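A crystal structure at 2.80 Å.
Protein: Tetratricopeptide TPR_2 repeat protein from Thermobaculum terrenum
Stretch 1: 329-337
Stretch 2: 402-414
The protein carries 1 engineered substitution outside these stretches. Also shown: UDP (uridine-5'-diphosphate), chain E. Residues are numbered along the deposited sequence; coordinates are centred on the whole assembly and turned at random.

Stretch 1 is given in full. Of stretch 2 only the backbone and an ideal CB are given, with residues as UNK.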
ATOM      1  N   GLY A 329     -14.313  26.282  12.493  1.00 73.57           N
ATOM      2  CA  GLY A 329     -15.349  26.577  11.502  1.00 76.33           C
ATOM      3  C   GLY A 329     -15.927  25.327  10.852  1.00 76.31           C
ATOM      4  O   GLY A 329     -15.214  24.349  10.636  1.00 83.11           O
ATOM      5  N   PHE A 330     -17.228  25.359  10.566  1.00 72.30           N
ATOM      6  CA  PHE A 330     -17.934  24.282   9.867  1.00 68.57           C
ATOM      7  C   PHE A 330     -17.904  24.604   8.371  1.00 62.86           C
ATOM      8  O   PHE A 330     -18.040  25.777   8.014  1.00 66.34           O
ATOM      9  CB  PHE A 330     -19.397  24.215  10.365  1.00 76.07           C
ATOM     10  CG  PHE A 330     -20.198  23.049   9.813  1.00 78.69           C
ATOM     11  CD1 PHE A 330     -20.196  21.808  10.463  1.00 78.38           C
ATOM     12  CD2 PHE A 330     -20.971  23.194   8.654  1.00 76.39           C
ATOM     13  CE1 PHE A 330     -20.929  20.738   9.955  1.00 78.75           C
ATOM     14  CE2 PHE A 330     -21.703  22.126   8.145  1.00 74.43           C
ATOM     15  CZ  PHE A 330     -21.681  20.898   8.793  1.00 77.29           C
ATOM     16  N   PRO A 331     -17.715  23.624   7.478  1.00 51.98           N
ATOM     17  CA  PRO A 331     -17.397  22.220   7.780  1.00 51.27           C
ATOM     18  C   PRO A 331     -15.898  21.973   7.848  1.00 51.50           C
ATOM     19  O   PRO A 331     -15.134  22.673   7.185  1.00 54.13           O
ATOM     20  CB  PRO A 331     -17.973  21.474   6.573  1.00 49.07           C
ATOM     21  CG  PRO A 331     -17.894  22.465   5.460  1.00 47.51           C
ATOM     22  CD  PRO A 331     -18.176  23.798   6.089  1.00 46.66           C
ATOM     23  N   VAL A 332     -15.489  20.986   8.637  1.00 51.54           N
ATOM     24  CA  VAL A 332     -14.107  20.503   8.628  1.00 51.19           C
ATOM     25  C   VAL A 332     -14.025  19.347   7.643  1.00 47.57           C
ATOM     26  O   VAL A 332     -14.589  18.283   7.895  1.00 48.46           O
ATOM     27  CB  VAL A 332     -13.644  20.020  10.026  1.00 54.17           C
ATOM     28  CG1 VAL A 332     -12.209  19.497   9.983  1.00 53.38           C
ATOM     29  CG2 VAL A 332     -13.757  21.146  11.047  1.00 55.33           C
ATOM     30  N   PHE A 333     -13.341  19.571   6.523  1.00 47.09           N
ATOM     31  CA  PHE A 333     -12.973  18.498   5.586  1.00 45.27           C
ATOM     32  C   PHE A 333     -11.715  17.769   6.066  1.00 45.77           C
ATOM     33  O   PHE A 333     -10.863  18.363   6.726  1.00 46.23           O
ATOM     34  CB  PHE A 333     -12.741  19.056   4.187  1.00 43.19           C
ATOM     35  CG  PHE A 333     -14.000  19.448   3.483  1.00 42.50           C
ATOM     36  CD1 PHE A 333     -14.862  18.473   2.997  1.00 42.26           C
ATOM     37  CD2 PHE A 333     -14.321  20.784   3.292  1.00 41.63           C
ATOM     38  CE1 PHE A 333     -16.026  18.819   2.333  1.00 41.78           C
ATOM     39  CE2 PHE A 333     -15.478  21.142   2.626  1.00 42.37           C
ATOM     40  CZ  PHE A 333     -16.333  20.158   2.145  1.00 43.38           C
ATOM     41  N   GLY A 334     -11.604  16.487   5.724  1.00 46.88           N
ATOM     42  CA  GLY A 334     -10.492  15.639   6.180  1.00 47.59           C
ATOM     43  C   GLY A 334      -9.952  14.703   5.105  1.00 47.82           C
ATOM     44  O   GLY A 334     -10.711  14.214   4.258  1.00 44.71           O
ATOM     45  N   CYS A 335      -8.634  14.479   5.126  1.00 48.41           N
ATOM     46  CA  CYS A 335      -7.980  13.495   4.243  1.00 47.13           C
ATOM     47  C   CYS A 335      -6.736  12.938   4.910  1.00 46.28           C
ATOM     48  O   CYS A 335      -5.706  13.604   4.956  1.00 45.87           O
ATOM     49  CB  CYS A 335      -7.608  14.104   2.892  1.00 44.87           C
ATOM     50  SG  CYS A 335      -6.730  12.932   1.840  1.00 46.43           S
ATOM     51  N   PHE A 336      -6.834  11.711   5.422  1.00 47.29           N
ATOM     52  CA  PHE A 336      -5.756  11.113   6.208  1.00 49.70           C
ATOM     53  C   PHE A 336      -4.886  10.143   5.389  1.00 50.83           C
ATOM     54  O   PHE A 336      -4.401   9.124   5.900  1.00 53.81           O
ATOM     55  CB  PHE A 336      -6.326  10.442   7.470  1.00 49.65           C
ATOM     56  CG  PHE A 336      -7.162  11.347   8.342  1.00 51.01           C
ATOM     57  CD1 PHE A 336      -7.079  12.750   8.274  1.00 53.02           C
ATOM     58  CD2 PHE A 336      -8.024  10.785   9.273  1.00 53.26           C
ATOM     59  CE1 PHE A 336      -7.867  13.550   9.089  1.00 53.52           C
ATOM     60  CE2 PHE A 336      -8.805  11.582  10.095  1.00 54.41           C
ATOM     61  CZ  PHE A 336      -8.724  12.965  10.006  1.00 55.08           C
ATOM     62  N   ASN A 337      -4.647  10.512   4.134  1.00 52.46           N
ATOM     63  CA  ASN A 337      -3.867   9.710   3.201  1.00 52.04           C
ATOM     64  C   ASN A 337      -2.379  10.116   3.130  1.00 50.79           C
ATOM     65  O   ASN A 337      -2.008  11.263   3.425  1.00 46.67           O
ATOM     66  CB  ASN A 337      -4.510   9.792   1.811  1.00 52.92           C
ATOM     67  CG  ASN A 337      -5.762   8.953   1.708  1.00 52.52           C
ATOM     68  OD1 ASN A 337      -5.749   7.788   2.067  1.00 55.66           O
ATOM     69  ND2 ASN A 337      -6.840   9.530   1.207  1.00 53.02           N
ATOM     70  N   UNK A 402      -6.155   6.325  18.047  1.00 67.16           N
ATOM     71  CA  UNK A 402      -6.083   7.783  18.165  1.00 66.34           C
ATOM     72  C   UNK A 402      -6.486   8.463  16.852  1.00 66.03           C
ATOM     73  O   UNK A 402      -7.161   9.493  16.878  1.00 66.54           O
ATOM     74  CB  UNK A 402      -4.671   8.213  18.568  1.00 66.34           C
ATOM     75  N   UNK A 403      -6.084   7.886  15.717  1.00 64.44           N
ATOM     76  CA  UNK A 403      -6.439   8.433  14.399  1.00 63.27           C
ATOM     77  C   UNK A 403      -7.911   8.227  14.082  1.00 60.30           C
ATOM     78  O   UNK A 403      -8.582   9.147  13.607  1.00 65.91           O
ATOM     79  CB  UNK A 403      -5.583   7.788  13.307  1.00 63.27           C
ATOM     80  N   UNK A 404      -8.402   7.019  14.318  1.00 55.34           N
ATOM     81  CA  UNK A 404      -9.840   6.740  14.226  1.00 55.22           C
ATOM     82  C   UNK A 404     -10.685   7.756  15.031  1.00 54.60           C
ATOM     83  O   UNK A 404     -11.690   8.281  14.537  1.00 50.14           O
ATOM     84  CB  UNK A 404     -10.122   5.321  14.724  1.00 55.22           C
ATOM     85  N   UNK A 405     -10.251   8.040  16.256  1.00 55.52           N
ATOM     86  CA  UNK A 405     -10.950   8.973  17.143  1.00 54.91           C
ATOM     87  C   UNK A 405     -11.040  10.395  16.574  1.00 56.52           C
ATOM     88  O   UNK A 405     -12.039  11.065  16.816  1.00 60.38           O
ATOM     89  CB  UNK A 405     -10.246   9.013  18.501  1.00 54.91           C
ATOM     90  N   UNK A 406     -10.033  10.847  15.809  1.00 57.74           N
ATOM     91  CA  UNK A 406     -10.055  12.207  15.210  1.00 56.65           C
ATOM     92  C   UNK A 406     -11.018  12.347  14.027  1.00 54.70           C
ATOM     93  O   UNK A 406     -11.205  13.448  13.530  1.00 56.83           O
ATOM     94  CB  UNK A 406      -8.648  12.586  14.744  1.00 56.65           C
ATOM     95  N   UNK A 407     -11.601  11.249  13.550  1.00 53.08           N
ATOM     96  CA  UNK A 407     -12.723  11.347  12.601  1.00 53.39           C
ATOM     97  C   UNK A 407     -13.985  11.966  13.218  1.00 51.72           C
ATOM     98  O   UNK A 407     -14.815  12.524  12.492  1.00 44.48           O
ATOM     99  CB  UNK A 407     -13.058   9.957  12.057  1.00 53.39           C
ATOM    100  N   UNK A 408     -14.122  11.862  14.542  1.00 54.68           N
ATOM    101  CA  UNK A 408     -15.212  12.527  15.271  1.00 57.58           C
ATOM    102  C   UNK A 408     -15.244  14.036  15.063  1.00 61.60           C
ATOM    103  O   UNK A 408     -16.328  14.629  15.078  1.00 67.60           O
ATOM    104  CB  UNK A 408     -15.090  12.230  16.767  1.00 57.58           C
ATOM    105  N   UNK A 409     -14.063  14.637  14.864  1.00 58.54           N
ATOM    106  CA  UNK A 409     -13.930  16.064  14.560  1.00 55.75           C
ATOM    107  C   UNK A 409     -13.976  16.409  13.061  1.00 51.14           C
ATOM    108  O   UNK A 409     -13.726  17.562  12.705  1.00 50.75           O
ATOM    109  CB  UNK A 409     -12.613  16.576  15.147  1.00 55.75           C
ATOM    110  N   UNK A 410     -14.321  15.440  12.203  1.00 47.93           N
ATOM    111  CA  UNK A 410     -14.392  15.629  10.745  1.00 49.58           C
ATOM    112  C   UNK A 410     -15.824  15.419  10.275  1.00 48.30           C
ATOM    113  O   UNK A 410     -16.453  14.424  10.621  1.00 46.57           O
ATOM    114  CB  UNK A 410     -13.446  14.671  10.018  1.00 49.58           C
ATOM    115  N   UNK A 411     -16.310  16.329   9.443  1.00 48.57           N
ATOM    116  CA  UNK A 411     -17.672  16.247   8.902  1.00 50.54           C
ATOM    117  C   UNK A 411     -17.728  15.425   7.615  1.00 51.45           C
ATOM    118  O   UNK A 411     -18.652  14.634   7.417  1.00 55.75           O
ATOM    119  CB  UNK A 411     -18.219  17.652   8.640  1.00 50.54           C
ATOM    120  N   UNK A 412     -16.753  15.647   6.737  1.00 49.54           N
ATOM    121  CA  UNK A 412     -16.670  14.998   5.427  1.00 47.31           C
ATOM    122  C   UNK A 412     -15.218  14.608   5.146  1.00 48.40           C
ATOM    123  O   UNK A 412     -14.307  15.405   5.391  1.00 50.85           O
ATOM    124  CB  UNK A 412     -17.206  15.916   4.327  1.00 47.31           C
ATOM    125  N   UNK A 413     -15.010  13.400   4.618  1.00 46.71           N
ATOM    126  CA  UNK A 413     -13.679  12.960   4.180  1.00 43.36           C
ATOM    127  C   UNK A 413     -13.531  13.102   2.673  1.00 41.03           C
ATOM    128  O   UNK A 413     -14.468  12.834   1.920  1.00 38.86           O
ATOM    129  CB  UNK A 413     -13.427  11.509   4.596  1.00 43.36           C
ATOM    130  N   UNK A 414     -12.352  13.536   2.240  1.00 41.93           N
ATOM    131  CA  UNK A 414     -12.045  13.696   0.815  1.00 41.93           C
ATOM    132  C   UNK A 414     -11.004  12.669   0.408  1.00 38.68           C
ATOM    133  O   UNK A 414      -9.988  12.518   1.085  1.00 36.02           O
ATOM    134  CB  UNK A 414     -11.550  15.112   0.511  1.00 41.93           C
TER
HETATM  135  N1  UDP E 601      -2.222   5.356   9.894  0.70 74.29           N
HETATM  136  C2  UDP E 601      -1.767   5.676  11.206  0.70 73.46           C
HETATM  137  N3  UDP E 601      -1.365   6.928  11.490  0.70 70.84           N
HETATM  138  C4  UDP E 601      -1.387   7.892  10.555  0.70 68.46           C
HETATM  139  C5  UDP E 601      -1.829   7.622   9.267  0.70 68.13           C
HETATM  140  C6  UDP E 601      -2.246   6.333   8.957  0.70 70.60           C
HETATM  141  O2  UDP E 601      -1.727   4.811  12.114  0.70 72.21           O
HETATM  142  O4  UDP E 601      -1.012   9.041  10.835  0.70 68.55           O
HETATM  143  C1' UDP E 601      -2.672   3.984   9.575  0.70 78.27           C
HETATM  144  C2' UDP E 601      -4.150   4.008   9.234  0.70 78.01           C
HETATM  145  O2' UDP E 601      -4.756   2.908   9.916  0.70 78.58           O
HETATM  146  C3' UDP E 601      -4.191   3.921   7.712  0.70 77.98           C
HETATM  147  C4' UDP E 601      -2.872   3.260   7.314  0.70 77.56           C
HETATM  148  O4' UDP E 601      -1.998   3.408   8.443  0.70 81.08           O
HETATM  149  O3' UDP E 601      -5.306   3.180   7.234  0.70 79.41           O
HETATM  150  C5' UDP E 601      -2.170   3.842   6.086  0.70 75.89           C
HETATM  151  O5' UDP E 601      -3.074   4.303   5.082  0.70 76.13           O
HETATM  152  PA  UDP E 601      -2.518   5.234   3.877  0.70 76.57           P
HETATM  153  O1A UDP E 601      -1.474   4.427   3.145  0.70 73.82           O
HETATM  154  O2A UDP E 601      -2.162   6.573   4.480  0.70 74.13           O
HETATM  155  O3A UDP E 601      -3.758   5.512   2.873  0.70 70.71           O
HETATM  156  PB  UDP E 601      -4.656   4.360   2.180  0.70 65.81           P
HETATM  157  O1B UDP E 601      -5.052   3.416   3.277  0.70 66.80           O
HETATM  158  O2B UDP E 601      -5.840   5.110   1.665  0.70 64.01           O
HETATM  159  O3B UDP E 601      -3.773   3.771   1.107  0.70 69.44           O

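Positions 402, 404, 405 and 408 place no CB within 5.5 Å of stretch 1, so stretch 1 restricts them little and many residues would suit; they are Asp402, Leu404, Ala405 and Asn408.

At 403 the helical backbone turns CA-to-CB toward stretch 1. A long apolar chain could bridge the gap to the Phe336 ring. Leu403 does so, with CD1 4.0 Å from Phe336 CD2.

The ideal CB at 406 is 4.8 Å from Phe336 CZ, leaving room for a small or medium side chain, apolar or hydroxyl-bearing. Thr406, in the p rotamer, bonds back to the preceding turn (OG1 to Leu403 O, 2.8 Å) and rests OG1 3.7 Å from Phe336 CE2.

At 407, CA-to-CB points sideways, with the ideal CB 5.0 Å from Phe336 CE2; a long or aromatic side chain could return along that ring. Tyr407 does: Phe336 CD2 lies over one face of its ring, 3.4 Å from Tyr407 CZ, with centroids 4.6 Å apart and planes oblique at 50°. Tyr407 OH is 2.7 Å from the O of a water that accepts a hydrogen bond from Phe336 N.

Position 409 directs CB sideways with nothing of stretch 1 near, so a polar residue is as plausible as any. The carboxylate of Asp409 leads away; its backbone O makes the contact, 3.6 Å from Val332 CB.

The ideal CB at 410 lies 4.3 Å from Val332 O, 4.9 Å from Gly334 CA and 5.0 Å from Phe336 CZ, a setting for a branched aliphatic. Ile410 puts CD1 3.6 Å from Val332 CG1 and CG1 3.8 Å from Phe336 CZ. Its CG2 approaches Gly334 N at 3.8 Å; an ideal CB on Gly334 would clash with Ile410 CG2 at 2.8 Å.

Position 411 points toward stretch 1, where Val332 N offers a donor. A short acceptor, Asp or Asn, fits. Asp411 OD2 accepts from Val332 N (2.7 Å, 160°), and Asp411 N returns a bond to Val332 O (3.0 Å).

Parallel pairing begins at 412, whose ideal CB is 3.7 Å from Phe333 CE1, inviting a beta-branched or other apolar residue. Val412 packs CB 3.6 Å from Phe333 CD1, and Val412 O accepts from Gly334 N (2.9 Å).

At 413, the ideal CB points to the opposite face, 3.8 Å from Gly334 O; a small residue suffices. Ala413 CA approaches Gly334 O at 3.2 Å.

For 414, the ideal CB lies 4.7 Å from Cys335 CB and 5.3 Å from Phe333 CD1, which favours an aliphatic chain. Leu414 sets CD1 3.9 Å from Phe333 CB, while Leu414 N donates to Gly334 O (2.7 Å, 168°).

Stretch 2 (402-414) DLLATYNDIDVAL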
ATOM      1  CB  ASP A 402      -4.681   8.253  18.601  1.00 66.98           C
ATOM      2  CG  ASP A 402      -4.362   7.913  20.062  1.00 66.34           C
ATOM      3  OD1 ASP A 402      -5.091   7.111  20.675  1.00 66.36           O
ATOM      4  OD2 ASP A 402      -3.369   8.449  20.601  1.00 63.37           O
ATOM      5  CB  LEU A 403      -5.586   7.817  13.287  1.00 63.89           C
ATOM      6  CG  LEU A 403      -5.839   8.331  11.855  1.00 62.35           C
ATOM      7  CD1 LEU A 403      -5.006   9.568  11.529  1.00 61.99           C
ATOM      8  CD2 LEU A 403      -5.586   7.229  10.840  1.00 61.00           C
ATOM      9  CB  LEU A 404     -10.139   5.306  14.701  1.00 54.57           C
ATOM     10  CG  LEU A 404     -10.257   4.108  13.736  1.00 55.89           C
ATOM     11  CD1 LEU A 404      -9.911   4.419  12.293  1.00 58.25           C
ATOM     12  CD2 LEU A 404      -9.438   2.929  14.244  1.00 56.40           C
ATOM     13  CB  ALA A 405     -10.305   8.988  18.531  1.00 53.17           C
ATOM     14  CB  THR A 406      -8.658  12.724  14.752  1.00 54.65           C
ATOM     15  OG1 THR A 406      -8.167  11.922  13.673  1.00 55.81           O
ATOM     16  CG2 THR A 406      -7.650  12.747  15.902  1.00 53.38           C
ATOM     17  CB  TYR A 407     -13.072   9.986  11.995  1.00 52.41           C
ATOM     18  CG  TYR A 407     -12.244   9.620  10.788  1.00 52.10           C
ATOM     19  CD1 TYR A 407     -12.468  10.235   9.557  1.00 49.34           C
ATOM     20  CD2 TYR A 407     -11.247   8.640  10.865  1.00 53.99           C
ATOM     21  CE1 TYR A 407     -11.726   9.890   8.441  1.00 50.40           C
ATOM     22  CE2 TYR A 407     -10.492   8.294   9.750  1.00 52.05           C
ATOM     23  CZ  TYR A 407     -10.743   8.920   8.541  1.00 49.19           C
ATOM     24  OH  TYR A 407     -10.006   8.584   7.444  1.00 46.29           O
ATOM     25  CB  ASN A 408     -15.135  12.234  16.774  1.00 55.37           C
ATOM     26  CG  ASN A 408     -15.597  10.828  17.123  1.00 52.87           C
ATOM     27  OD1 ASN A 408     -16.483  10.278  16.473  1.00 47.14           O
ATOM     28  ND2 ASN A 408     -15.021  10.255  18.177  1.00 52.71           N
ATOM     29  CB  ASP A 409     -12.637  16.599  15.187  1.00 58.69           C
ATOM     30  CG  ASP A 409     -12.538  16.302  16.692  1.00 62.95           C
ATOM     31  OD1 ASP A 409     -13.586  16.144  17.358  1.00 66.14           O
ATOM     32  OD2 ASP A 409     -11.405  16.223  17.210  1.00 65.94           O
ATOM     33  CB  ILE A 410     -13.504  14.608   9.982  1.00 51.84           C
ATOM     34  CG1 ILE A 410     -12.049  14.659  10.465  1.00 51.58           C
ATOM     35  CG2 ILE A 410     -13.554  14.824   8.462  1.00 52.72           C
ATOM     36  CD1 ILE A 410     -11.330  15.970  10.224  1.00 51.94           C
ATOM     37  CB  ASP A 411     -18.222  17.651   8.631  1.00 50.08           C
ATOM     38  CG  ASP A 411     -18.187  18.531   9.861  1.00 51.68           C
ATOM     39  OD1 ASP A 411     -18.829  18.155  10.861  1.00 50.34           O
ATOM     40  OD2 ASP A 411     -17.510  19.585   9.833  1.00 52.60           O
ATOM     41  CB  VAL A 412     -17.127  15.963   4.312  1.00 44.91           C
ATOM     42  CG1 VAL A 412     -16.940  15.348   2.925  1.00 42.33           C
ATOM     43  CG2 VAL A 412     -18.573  16.394   4.534  1.00 45.06           C
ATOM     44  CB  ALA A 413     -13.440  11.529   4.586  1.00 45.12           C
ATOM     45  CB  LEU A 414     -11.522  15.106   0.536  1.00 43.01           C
ATOM     46  CG  LEU A 414     -12.469  16.254   0.887  1.00 44.16           C
ATOM     47  CD1 LEU A 414     -11.769  17.594   0.731  1.00 45.04           C
ATOM     48  CD2 LEU A 414     -13.722  16.211   0.030  1.00 45.34           C
TER
HETATM   49  O   HOH W   1      -9.489  10.033   5.165  1.00 99.42           O
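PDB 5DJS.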